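Local structure of Non-structural protein 3 (Porcine deltacoronavirus, 6LN0) at residues Ala330-Cys335 and Val365-Thr370; Ala326-Thr331 and Phe339-Val344. The protein carries a macro domain and a papain-like protease of the coronavirus replicase, the latter probably cleaving the viral polyprotein. All blocks are in the same frame, centred on the assembly; numbering follows the deposited sequence.

Both contacts build on strand 327-332, at the far end of the elongated chain, and share Ala-330 and Thr-331. Contact 2 pairs this strand with 338-346, contact 1 with 365-371, so strand 327-332 lies between the other two within a larger mixed sheet. Each contact is partly buried. Contact 2 is a regular antiparallel ladder with aromatic side chains on one face. Contact 1 begins as such a ladder but runs out, beyond Thr-332, into a turn whose cysteines hold zinc, and there polar and metal bonds join a little apolar packing. The two meet through aromatic side chains, with Phe-369 CE1 3.7 Å from Phe-328 CE1.

Contact 1 (Ala330-Cys335 and Val365-Thr370); sequences ATTACC and VWTPFT. With ZN (zinc ion), chain B.
The Phe-369 ring meets the Phe-328 ring with the planes only about 20° apart, while Ala-330 CB approaches Phe-369 CD1 obliquely at 3.7 Å. Trp-366 leaves its backbone pointing away from segment 330-335, and its indole meets the Tyr-359 ring. These strands form the antiparallel base of a four-cysteine zinc site, consistent with the zinc-binding fingers of coronavirus papain-like proteases. Thr-331 and Thr-370 are a hydrogen-bonded pair whose side chains lie alongside each other; Thr-370 N reaches Thr-331 O at 2.8 Å, in the carbonyl plane. In the next, non-hydrogen-bonded pair, Thr-332 faces Phe-369. Beyond it Ala-333 N gives its hydrogen to Pro-368 O over 2.9 Å, from above the carbonyl plane. That oxygen takes a second bond, on a lone pair, from Thr-367 OG1 at 2.7 Å, which fixes the hydroxyl. With OG1 anti to the backbone N (chi1 177°), it also weakly accepts from Cys-334 N, while Thr-367 CG2 touches Thr-332 CG2, the two side chains crossing at about a right angle. Cys-360 and Cys-363 complete the metal site. Cys-334 SG sits 3.6 Å from Thr-367 CB and binds zinc at 2.3 Å, the same length as the bond from Cys-335 SG.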
# COMPACT_ATOMS: atom_id res chain seq x y z
N ALA A 330 -8.74 -42.82 -16.19
CA ALA A 330 -8.05 -43.99 -16.71
C ALA A 330 -8.11 -45.15 -15.72
O ALA A 330 -8.61 -45.01 -14.60
CB ALA A 330 -6.59 -43.66 -17.04
N THR A 331 -7.60 -46.31 -16.14
CA THR A 331 -7.44 -47.48 -15.29
C THR A 331 -5.96 -47.86 -15.21
O THR A 331 -5.20 -47.71 -16.19
CB THR A 331 -8.25 -48.69 -15.79
OG1 THR A 331 -8.07 -48.84 -17.20
CG2 THR A 331 -9.74 -48.53 -15.49
N THR A 332 -5.55 -48.34 -14.05
CA THR A 332 -4.15 -48.70 -13.90
C THR A 332 -3.85 -50.02 -14.62
O THR A 332 -4.73 -50.85 -14.83
CB THR A 332 -3.77 -48.80 -12.42
OG1 THR A 332 -4.63 -49.73 -11.75
CG2 THR A 332 -3.90 -47.44 -11.74
N ALA A 333 -2.61 -50.17 -15.04
CA ALA A 333 -2.17 -51.45 -15.60
C ALA A 333 -1.91 -52.47 -14.51
O ALA A 333 -2.11 -53.67 -14.72
CB ALA A 333 -0.92 -51.25 -16.46
N CYS A 334 -1.52 -52.02 -13.32
CA CYS A 334 -1.19 -52.95 -12.25
C CYS A 334 -2.44 -53.65 -11.70
O CYS A 334 -2.43 -54.87 -11.51
CB CYS A 334 -0.45 -52.22 -11.14
SG CYS A 334 -1.25 -50.69 -10.70
N CYS A 335 -3.53 -52.92 -11.44
CA CYS A 335 -4.69 -53.57 -10.84
C CYS A 335 -6.02 -53.16 -11.45
O CYS A 335 -7.06 -53.51 -10.88
CB CYS A 335 -4.72 -53.29 -9.33
SG CYS A 335 -4.56 -51.57 -8.82
N VAL A 365 3.37 -49.04 -6.68
CA VAL A 365 4.23 -49.02 -7.86
C VAL A 365 3.84 -47.83 -8.72
O VAL A 365 2.71 -47.34 -8.67
CB VAL A 365 4.12 -50.30 -8.71
CG1 VAL A 365 4.80 -51.45 -8.03
CG2 VAL A 365 2.66 -50.64 -8.96
N TRP A 366 4.79 -47.38 -9.53
CA TRP A 366 4.54 -46.43 -10.61
C TRP A 366 4.13 -47.22 -11.84
O TRP A 366 4.94 -47.94 -12.43
CB TRP A 366 5.78 -45.57 -10.86
CG TRP A 366 5.96 -44.59 -9.76
CD1 TRP A 366 6.70 -44.76 -8.63
CD2 TRP A 366 5.33 -43.29 -9.64
NE1 TRP A 366 6.59 -43.65 -7.83
CE2 TRP A 366 5.76 -42.73 -8.42
CE3 TRP A 366 4.45 -42.55 -10.45
CZ2 TRP A 366 5.34 -41.45 -7.98
CZ3 TRP A 366 4.03 -41.28 -10.01
CH2 TRP A 366 4.48 -40.75 -8.78
N THR A 367 2.85 -47.10 -12.23
CA THR A 367 2.22 -47.94 -13.23
C THR A 367 1.83 -47.16 -14.47
O THR A 367 1.46 -45.99 -14.38
CB THR A 367 0.95 -48.59 -12.66
OG1 THR A 367 0.33 -49.36 -13.69
CG2 THR A 367 -0.03 -47.51 -12.19
N PRO A 368 1.88 -47.78 -15.65
CA PRO A 368 1.20 -47.20 -16.81
C PRO A 368 -0.31 -47.32 -16.68
O PRO A 368 -0.82 -47.95 -15.74
CB PRO A 368 1.74 -48.03 -17.99
CG PRO A 368 2.96 -48.69 -17.47
CD PRO A 368 2.68 -48.96 -16.03
N PHE A 369 -1.05 -46.75 -17.63
CA PHE A 369 -2.49 -46.65 -17.44
C PHE A 369 -3.19 -46.57 -18.79
O PHE A 369 -2.58 -46.20 -19.81
CB PHE A 369 -2.85 -45.44 -16.56
CG PHE A 369 -2.32 -44.13 -17.08
CD1 PHE A 369 -3.01 -43.41 -18.05
CD2 PHE A 369 -1.16 -43.60 -16.57
CE1 PHE A 369 -2.53 -42.18 -18.51
CE2 PHE A 369 -0.67 -42.37 -17.02
CZ PHE A 369 -1.36 -41.66 -17.99
N THR A 370 -4.47 -46.87 -18.80
CA THR A 370 -5.22 -46.86 -20.05
C THR A 370 -6.28 -45.78 -19.98
O THR A 370 -7.21 -45.88 -19.16
CB THR A 370 -5.85 -48.23 -20.33
OG1 THR A 370 -4.80 -49.22 -20.41
CG2 THR A 370 -6.61 -48.18 -21.62
ZN ZN B . -2.36 -51.01 -8.76

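Contact 2 (Ala326-Thr331 and Phe339-Val344); sequences AAFSAT and FNHTGV
Phe-328 lays one face of its ring under the CB of His-341, which sits 4.2 Å from the centroid of that ring and 26° off its normal, a CH-pi contact. The two side chains run alongside each other and point the same way, but their rings are tilted by 34° and meet obliquely. His-341 has CG anti to the backbone N (chi1 -174°), and its imidazole reaches along its own strand, where NE2 donates to Val-344 O at 2.9 Å. The acceptor lies almost in the imidazole plane, although the nitrogen stands well above the plane of the carbonyl; the bond fixes the ring's rotation and implies a proton on NE2. Between the two residues Gly-343, with its positive phi, turns the chain.

Phe-328 CE1 meets Phe-339 CE2 at 4.0 Å, the two side chains crossing obliquely. Both phenylalanines place CG between the backbone N and the carbonyl carbon, which brings the rings back toward the opposite strand. Phe-339 CZ thereby comes within 3.8 Å of Ala-330 CB, and Phe-369 of strand 365-371 adds its ring to this apolar face. The face of Ala-327, Ser-329, Asn-340 and Thr-342 is more polar: Ser-329 CB lies 3.8 Å from Asn-340 ND2, while Ser-329 OG bonds to Ser-373 OG, and Ala-327 CB touches Thr-342 CG2.

Two pairs of backbone bonds hold the register, Phe-328 with His-341 and Ala-330 with Phe-339. The shortest, His-341 N to Phe-328 O at 2.8 Å, meets its oxygen almost end-on. Together the strands make the antiparallel beta hairpin 327-332/338-346, whose turn carries two of the four zinc cysteines, consistent with the fingers subdomain of coronavirus papain-like proteases.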
# COMPACT_ATOMS: atom_id res chain seq x y z
N ALA A 326 -7.43 -29.17 -18.13
CA ALA A 326 -6.74 -30.46 -18.22
C ALA A 326 -7.29 -31.45 -17.20
O ALA A 326 -7.25 -31.19 -15.99
CB ALA A 326 -5.24 -30.30 -18.00
N ALA A 327 -7.76 -32.59 -17.69
CA ALA A 327 -8.27 -33.65 -16.84
C ALA A 327 -8.47 -34.87 -17.69
O ALA A 327 -8.78 -34.77 -18.88
CB ALA A 327 -9.58 -33.26 -16.16
N PHE A 328 -8.27 -36.03 -17.07
CA PHE A 328 -8.52 -37.30 -17.71
C PHE A 328 -8.85 -38.33 -16.65
O PHE A 328 -8.57 -38.14 -15.46
CB PHE A 328 -7.32 -37.76 -18.56
CG PHE A 328 -6.13 -38.22 -17.75
CD1 PHE A 328 -5.97 -39.56 -17.43
CD2 PHE A 328 -5.14 -37.32 -17.37
CE1 PHE A 328 -4.86 -39.99 -16.70
CE2 PHE A 328 -4.02 -37.74 -16.65
CZ PHE A 328 -3.88 -39.08 -16.30
N SER A 329 -9.51 -39.40 -17.09
CA SER A 329 -9.76 -40.60 -16.30
C SER A 329 -9.10 -41.80 -16.98
O SER A 329 -8.94 -41.81 -18.21
CB SER A 329 -11.26 -40.82 -16.12
OG SER A 329 -11.82 -41.29 -17.35
N ALA A 330 -8.74 -42.82 -16.19
CA ALA A 330 -8.05 -43.99 -16.71
C ALA A 330 -8.11 -45.15 -15.72
O ALA A 330 -8.61 -45.01 -14.60
CB ALA A 330 -6.59 -43.66 -17.04
N THR A 331 -7.60 -46.31 -16.14
CA THR A 331 -7.44 -47.48 -15.29
C THR A 331 -5.96 -47.86 -15.21
O THR A 331 -5.20 -47.71 -16.19
CB THR A 331 -8.25 -48.69 -15.79
OG1 THR A 331 -8.07 -48.84 -17.20
CG2 THR A 331 -9.74 -48.53 -15.49
N PHE A 339 -9.49 -44.18 -11.96
CA PHE A 339 -9.15 -42.94 -11.26
C PHE A 339 -9.29 -41.75 -12.19
O PHE A 339 -9.33 -41.89 -13.41
CB PHE A 339 -7.73 -42.96 -10.70
CG PHE A 339 -6.67 -43.01 -11.77
CD1 PHE A 339 -6.31 -44.23 -12.35
CD2 PHE A 339 -6.06 -41.86 -12.22
CE1 PHE A 339 -5.34 -44.29 -13.34
CE2 PHE A 339 -5.09 -41.92 -13.22
CZ PHE A 339 -4.73 -43.14 -13.77
N ASN A 340 -9.33 -40.57 -11.59
CA ASN A 340 -9.41 -39.31 -12.32
C ASN A 340 -8.19 -38.49 -11.96
O ASN A 340 -7.63 -38.63 -10.87
CB ASN A 340 -10.72 -38.56 -11.97
CG ASN A 340 -11.03 -37.42 -12.95
OD1 ASN A 340 -10.61 -36.26 -12.75
ND2 ASN A 340 -11.78 -37.74 -14.01
N HIS A 341 -7.75 -37.63 -12.87
CA HIS A 341 -6.56 -36.84 -12.58
C HIS A 341 -6.64 -35.50 -13.29
O HIS A 341 -6.85 -35.45 -14.50
CB HIS A 341 -5.27 -37.58 -13.00
CG HIS A 341 -4.03 -36.87 -12.59
ND1 HIS A 341 -3.34 -37.19 -11.45
CD2 HIS A 341 -3.38 -35.82 -13.15
CE1 HIS A 341 -2.31 -36.37 -11.32
NE2 HIS A 341 -2.31 -35.53 -12.34
N THR A 342 -6.48 -34.43 -12.55
CA THR A 342 -6.45 -33.11 -13.15
C THR A 342 -5.05 -32.54 -12.95
O THR A 342 -4.34 -32.95 -12.03
CB THR A 342 -7.50 -32.20 -12.53
OG1 THR A 342 -7.05 -31.85 -11.23
CG2 THR A 342 -8.80 -32.95 -12.37
N GLY A 343 -4.68 -31.60 -13.80
CA GLY A 343 -3.34 -31.04 -13.73
C GLY A 343 -2.31 -31.96 -14.36
O GLY A 343 -2.63 -32.99 -14.99
N VAL A 344 -1.05 -31.60 -14.16
CA VAL A 344 0.05 -32.41 -14.66
C VAL A 344 0.23 -33.63 -13.77
O VAL A 344 -0.17 -33.64 -12.61
CB VAL A 344 1.36 -31.59 -14.73
CG1 VAL A 344 1.20 -30.37 -15.61
CG2 VAL A 344 1.78 -31.20 -13.34